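Local coordinates for mandelate racemase/muconate lactonizing enzyme-like protein (Rubrobacter xylanophilus DSM 9941, PDB 3CYJ), which is a member of the mandelate racemase/muconate lactonizing enzyme branch of the enolase superfamily and binds a sodium ion in its barrel domain, at residues K164-R169 against D194-Y199; V243-G248 against C263-Q268. All coordinates share one frame; numbering follows the deposited sequence.

Contact 1. Residues K164-R169 against D194-Y199; sequences KMKVGR and DANGAY. With NA (sodium ion), chain E.
With CG anti to the backbone N (chi1 -177°), Asp194 sends its carboxylate along the same side of the sheet as Lys166, whose chain bends at chi2 (-58°) and brings its NZ to the same acid. The two side chains run alongside each other and meet in a salt bridge, Lys166 NZ lying 3.1 Å from Asp194 OD2 and well above the carboxylate plane. Asp194 OD2 also binds the sodium ion at 2.5 Å, in a site completed by Glu221 and Glu222. Asp194 OD1 accepts the backbone N of Asn196 at 2.9 Å, an Asx turn that, with the metal bond, helps fix the rotation of the carboxylate. Lys164 lays CE against Asp194 CB at 3.8 Å, but its NZ is engaged by salt bridges to Glu221 and Glu317. Lys164 and Lys166 fit the Lys-x-Lys pattern found in many relatives.

Beneath this cluster the strand ends pair in parallel: Asp194 N donates to Met165 O, and Val167 N to Asp194 O at 3.0 Å. Beyond them Val167 CG2 touches Tyr199 OH at 3.5 Å, the two side chains crossing at about a right angle, while Gly168 CA lies obliquely against the tyrosine, near CE1 and OH. Ala198 CB, at the end of a type I' turn starting at Ala195, rests against Gly168 O, and one water bridges the carbonyl oxygens of Gly168 and Ala198.

Both Asp194 oxygens are thus engaged, in a site whose three acidic ligands end successive barrel strands, as in enolase-superfamily relatives.

Contact 2. Residues V243-G248 against C263-Q268; sequences VAIAAG and CVDILQ
A beta-alpha-beta unit of the barrel, in which helix 254-261 joins two neighbouring parallel strands, brings Ile245 against Asp265 and Ala246 against Ile266. Where the second strand is about to begin, Ile245 O accepts two backbone donors, Asp265 N at 2.9 Å and Ile266 N at 3.1 Å. Asp265 CG stands beside its backbone N, anti to the carbonyl carbon (chi1 -54°), which lets its carboxylate reach the preceding strand: Asp265 OD2 accepts from Ile245 N at 2.7 Å through its anti lone pair, in a nearly straight bond (164°). The same oxygen has a second, charged partner in Lys202 of a neighbouring subunit.

Further along, the parallel pairing characteristic of a TIM-type barrel continues with a weak bond from Ala247 N to Ile266 O, then a firmer one from Gln268 N to Ala247 O at 3.0 Å. Ala244 CB presses on Ile266 CD1 at 3.5 Å, tighter than usual for two carbons, and Ala246 CB meets Ile266 CB on the same face of the sheet. On the face of Ala247, Ala247 CB packs on Val264 CG1 at 3.8 Å. Gln268 extends beyond CG across the Ala247 carbonyl, placing Gln268 OE1 3.7 Å from Ala246 CB; that oxygen is hydrogen-bonded to Tyr219, and NE2 weakly to Glu221.

From the N terminus, the chain first closes contact 1, pairing the end of strand 162-166 with the end of strand 190-194 across helix 174-185. It then passes through helix 201-215, strand 219-221 and helix 229-238 before contact 2 joins strand 244-247 to strand 266-269 across helix 254-261. The two closures follow in series, neither nesting nor crossing, with centres about 14 Å apart and nearest atoms about 5 Å apart. Strand 219-221 lies between them in the barrel sheet, flanked by 190-194 and 244-247. Its Glu221 connects the metal site of contact 1 with the neighbourhood of contact 2.

Contact 1. Residues K164-R169 against D194-Y199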
loop_
_atom_site.group_PDB
_atom_site.type_symbol
_atom_site.label_atom_id
_atom_site.label_comp_id
_atom_site.label_asym_id
_atom_site.label_seq_id
_atom_site.Cartn_x
_atom_site.Cartn_y
_atom_site.Cartn_z
ATOM N N LYS A 164 -20.922 -19.052 24.541
ATOM C CA LYS A 164 -20.641 -19.365 23.121
ATOM C C LYS A 164 -21.208 -20.700 22.614
ATOM O O LYS A 164 -21.190 -21.709 23.304
ATOM C CB LYS A 164 -19.112 -19.248 22.809
ATOM C CG LYS A 164 -18.726 -19.171 21.305
ATOM C CD LYS A 164 -17.162 -18.975 21.118
ATOM C CE LYS A 164 -16.450 -20.330 21.322
ATOM N NZ LYS A 164 -14.980 -20.312 21.289
ATOM N N MET A 165 -21.710 -20.686 21.388
ATOM C CA MET A 165 -22.250 -21.875 20.710
ATOM C C MET A 165 -21.635 -22.053 19.276
ATOM O O MET A 165 -21.052 -21.122 18.708
ATOM C CB MET A 165 -23.786 -21.811 20.643
ATOM C CG MET A 165 -24.369 -20.563 19.976
ATOM S SD MET A 165 -26.185 -20.545 19.612
ATOM C CE MET A 165 -26.399 -21.910 18.460
ATOM N N LYS A 166 -21.755 -23.256 18.717
ATOM C CA LYS A 166 -21.340 -23.532 17.354
ATOM C C LYS A 166 -22.431 -23.277 16.319
ATOM O O LYS A 166 -23.619 -23.500 16.558
ATOM C CB LYS A 166 -20.868 -24.978 17.250
ATOM C CG LYS A 166 -19.894 -25.440 18.346
ATOM C CD LYS A 166 -18.659 -24.580 18.384
ATOM C CE LYS A 166 -17.481 -25.369 18.899
ATOM N NZ LYS A 166 -16.463 -24.441 19.414
ATOM N N VAL A 167 -22.010 -22.786 15.155
ATOM C CA VAL A 167 -22.889 -22.578 13.997
ATOM C C VAL A 167 -22.153 -23.052 12.752
ATOM O O VAL A 167 -20.927 -23.229 12.757
ATOM C CB VAL A 167 -23.214 -21.041 13.730
ATOM C CG1 VAL A 167 -24.144 -20.495 14.753
ATOM C CG2 VAL A 167 -21.895 -20.210 13.616
ATOM N N GLY A 168 -22.888 -23.197 11.666
ATOM C CA GLY A 168 -22.200 -23.302 10.371
ATOM C C GLY A 168 -22.129 -24.673 9.743
ATOM O O GLY A 168 -21.743 -24.783 8.551
ATOM N N ARG A 169 -22.470 -25.712 10.526
ATOM C CA ARG A 169 -22.474 -27.092 10.030
ATOM C C ARG A 169 -23.680 -27.397 9.109
ATOM O O ARG A 169 -23.517 -27.972 8.029
ATOM C CB ARG A 169 -22.400 -28.096 11.193
ATOM C CG ARG A 169 -22.193 -29.516 10.737
ATOM C CD ARG A 169 -21.939 -30.463 11.885
ATOM N NE ARG A 169 -21.569 -31.730 11.278
ATOM C CZ ARG A 169 -20.316 -32.095 11.011
ATOM N NH1 ARG A 169 -20.090 -33.238 10.393
ATOM N NH2 ARG A 169 -19.281 -31.322 11.366
ATOM N N ASP A 194 -19.316 -19.520 17.052
ATOM C CA ASP A 194 -18.071 -20.008 16.536
ATOM C C ASP A 194 -18.383 -20.865 15.310
ATOM O O ASP A 194 -19.153 -21.808 15.412
ATOM C CB ASP A 194 -17.319 -20.783 17.620
ATOM C CG ASP A 194 -15.940 -21.274 17.160
ATOM O OD1 ASP A 194 -15.486 -21.081 15.984
ATOM O OD2 ASP A 194 -15.295 -21.939 17.976
ATOM N N ALA A 195 -17.765 -20.532 14.164
ATOM C CA ALA A 195 -18.068 -21.210 12.887
ATOM C C ALA A 195 -16.967 -22.240 12.552
ATOM O O ALA A 195 -17.127 -23.071 11.635
ATOM C CB ALA A 195 -18.224 -20.185 11.759
ATOM N N ASN A 196 -15.856 -22.178 13.297
ATOM C CA ASN A 196 -14.734 -23.094 13.097
ATOM C C ASN A 196 -14.378 -23.206 11.613
ATOM O O ASN A 196 -14.221 -24.334 11.080
ATOM C CB ASN A 196 -15.078 -24.490 13.682
ATOM C CG ASN A 196 -15.153 -24.464 15.206
ATOM O OD1 ASN A 196 -14.128 -24.661 15.856
ATOM N ND2 ASN A 196 -16.338 -24.114 15.782
ATOM N N GLY A 197 -14.315 -22.049 10.952
ATOM C CA GLY A 197 -13.918 -21.944 9.541
ATOM C C GLY A 197 -14.887 -22.516 8.514
ATOM O O GLY A 197 -14.488 -22.837 7.398
ATOM N N ALA A 198 -16.162 -22.619 8.877
ATOM C CA ALA A 198 -17.131 -23.302 8.026
ATOM C C ALA A 198 -17.585 -22.564 6.775
ATOM O O ALA A 198 -18.141 -23.202 5.870
ATOM C CB ALA A 198 -18.367 -23.721 8.870
ATOM N N TYR A 199 -17.423 -21.240 6.742
ATOM C CA TYR A 199 -17.958 -20.400 5.669
ATOM C C TYR A 199 -16.940 -19.922 4.619
ATOM O O TYR A 199 -15.762 -19.750 4.917
ATOM C CB TYR A 199 -18.560 -19.110 6.275
ATOM C CG TYR A 199 -19.650 -19.297 7.316
ATOM C CD1 TYR A 199 -20.691 -20.212 7.133
ATOM C CD2 TYR A 199 -19.645 -18.517 8.487
ATOM C CE1 TYR A 199 -21.717 -20.381 8.133
ATOM C CE2 TYR A 199 -20.655 -18.621 9.430
ATOM C CZ TYR A 199 -21.679 -19.562 9.271
ATOM O OH TYR A 199 -22.620 -19.642 10.251
HETATM NA NA NA E . -12.908 -22.045 17.386
HETATM O O HOH W 1 -21.237 -23.817 5.520
#

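Contact 2. Residues V243-G248 against C263-Q268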
loop_
_atom_site.group_PDB
_atom_site.type_symbol
_atom_site.label_atom_id
_atom_site.label_comp_id
_atom_site.label_asym_id
_atom_site.label_seq_id
_atom_site.Cartn_x
_atom_site.Cartn_y
_atom_site.Cartn_z
ATOM N N VAL A 243 -20.473 -6.636 16.404
ATOM C CA VAL A 243 -20.131 -8.069 16.315
ATOM C C VAL A 243 -18.608 -8.182 16.193
ATOM O O VAL A 243 -18.049 -7.840 15.171
ATOM C CB VAL A 243 -20.856 -8.805 15.134
ATOM C CG1 VAL A 243 -20.452 -10.346 15.016
ATOM C CG2 VAL A 243 -22.364 -8.653 15.260
ATOM N N ALA A 244 -17.941 -8.633 17.235
ATOM C CA ALA A 244 -16.485 -8.760 17.150
ATOM C C ALA A 244 -16.011 -9.974 16.310
ATOM O O ALA A 244 -16.515 -11.097 16.449
ATOM C CB ALA A 244 -15.900 -8.815 18.538
ATOM N N ILE A 245 -15.099 -9.726 15.386
ATOM C CA ILE A 245 -14.553 -10.813 14.577
ATOM C C ILE A 245 -13.374 -11.358 15.323
ATOM O O ILE A 245 -12.460 -10.620 15.588
ATOM C CB ILE A 245 -14.179 -10.346 13.136
ATOM C CG1 ILE A 245 -15.426 -9.798 12.376
ATOM C CG2 ILE A 245 -13.494 -11.468 12.351
ATOM C CD1 ILE A 245 -16.647 -10.845 12.177
ATOM N N ALA A 246 -13.403 -12.637 15.721
ATOM C CA ALA A 246 -12.286 -13.223 16.520
ATOM C C ALA A 246 -11.612 -14.428 15.824
ATOM O O ALA A 246 -12.271 -15.203 15.110
ATOM C CB ALA A 246 -12.769 -13.654 17.909
ATOM N N ALA A 247 -10.304 -14.596 16.065
ATOM C CA ALA A 247 -9.578 -15.735 15.504
ATOM C C ALA A 247 -8.287 -15.913 16.245
ATOM O O ALA A 247 -7.887 -15.011 16.952
ATOM C CB ALA A 247 -9.336 -15.529 14.021
ATOM N N GLY A 248 -7.647 -17.076 16.112
ATOM C CA GLY A 248 -6.325 -17.234 16.672
ATOM C C GLY A 248 -5.790 -18.520 17.255
ATOM O O GLY A 248 -4.569 -18.598 17.554
ATOM N N CYS A 263 -5.865 -8.182 11.471
ATOM C CA CYS A 263 -7.007 -8.671 10.659
ATOM C C CYS A 263 -8.268 -8.877 11.407
ATOM O O CYS A 263 -9.296 -9.113 10.770
ATOM C CB CYS A 263 -6.709 -10.059 10.051
ATOM S SG CYS A 263 -5.372 -10.016 8.948
ATOM N N VAL A 264 -8.192 -8.879 12.740
ATOM C CA VAL A 264 -9.338 -9.232 13.608
ATOM C C VAL A 264 -9.683 -8.118 14.581
ATOM O O VAL A 264 -8.880 -7.186 14.761
ATOM C CB VAL A 264 -9.075 -10.520 14.475
ATOM C CG1 VAL A 264 -8.898 -11.765 13.588
ATOM C CG2 VAL A 264 -7.869 -10.361 15.390
ATOM N N ASP A 265 -10.868 -8.226 15.214
ATOM C CA ASP A 265 -11.215 -7.361 16.333
ATOM C C ASP A 265 -10.704 -7.944 17.658
ATOM O O ASP A 265 -10.431 -7.193 18.613
ATOM C CB ASP A 265 -12.739 -7.157 16.421
ATOM C CG ASP A 265 -13.350 -6.654 15.101
ATOM O OD1 ASP A 265 -12.911 -5.587 14.612
ATOM O OD2 ASP A 265 -14.254 -7.306 14.539
ATOM N N ILE A 266 -10.649 -9.273 17.758
ATOM C CA ILE A 266 -10.245 -9.931 18.984
ATOM C C ILE A 266 -9.249 -11.074 18.707
ATOM O O ILE A 266 -9.521 -11.957 17.907
ATOM C CB ILE A 266 -11.475 -10.492 19.799
ATOM C CG1 ILE A 266 -12.501 -9.388 20.088
ATOM C CG2 ILE A 266 -11.006 -11.106 21.130
ATOM C CD1 ILE A 266 -13.597 -9.774 20.987
ATOM N N LEU A 267 -8.088 -11.037 19.367
ATOM C CA LEU A 267 -7.064 -12.021 19.142
ATOM C C LEU A 267 -7.209 -13.143 20.168
ATOM O O LEU A 267 -7.470 -12.878 21.349
ATOM C CB LEU A 267 -5.692 -11.374 19.227
ATOM C CG LEU A 267 -4.460 -12.294 19.014
ATOM C CD1 LEU A 267 -4.549 -12.949 17.694
ATOM C CD2 LEU A 267 -3.196 -11.541 18.959
ATOM N N GLN A 268 -7.051 -14.388 19.722
ATOM C CA GLN A 268 -7.150 -15.519 20.607
ATOM C C GLN A 268 -5.870 -16.295 20.580
ATOM O O GLN A 268 -5.202 -16.347 19.557
ATOM C CB GLN A 268 -8.235 -16.471 20.142
ATOM C CG GLN A 268 -9.577 -15.834 19.981
ATOM C CD GLN A 268 -10.579 -16.776 19.374
ATOM O OE1 GLN A 268 -11.737 -16.691 19.679
ATOM N NE2 GLN A 268 -10.141 -17.656 18.485
#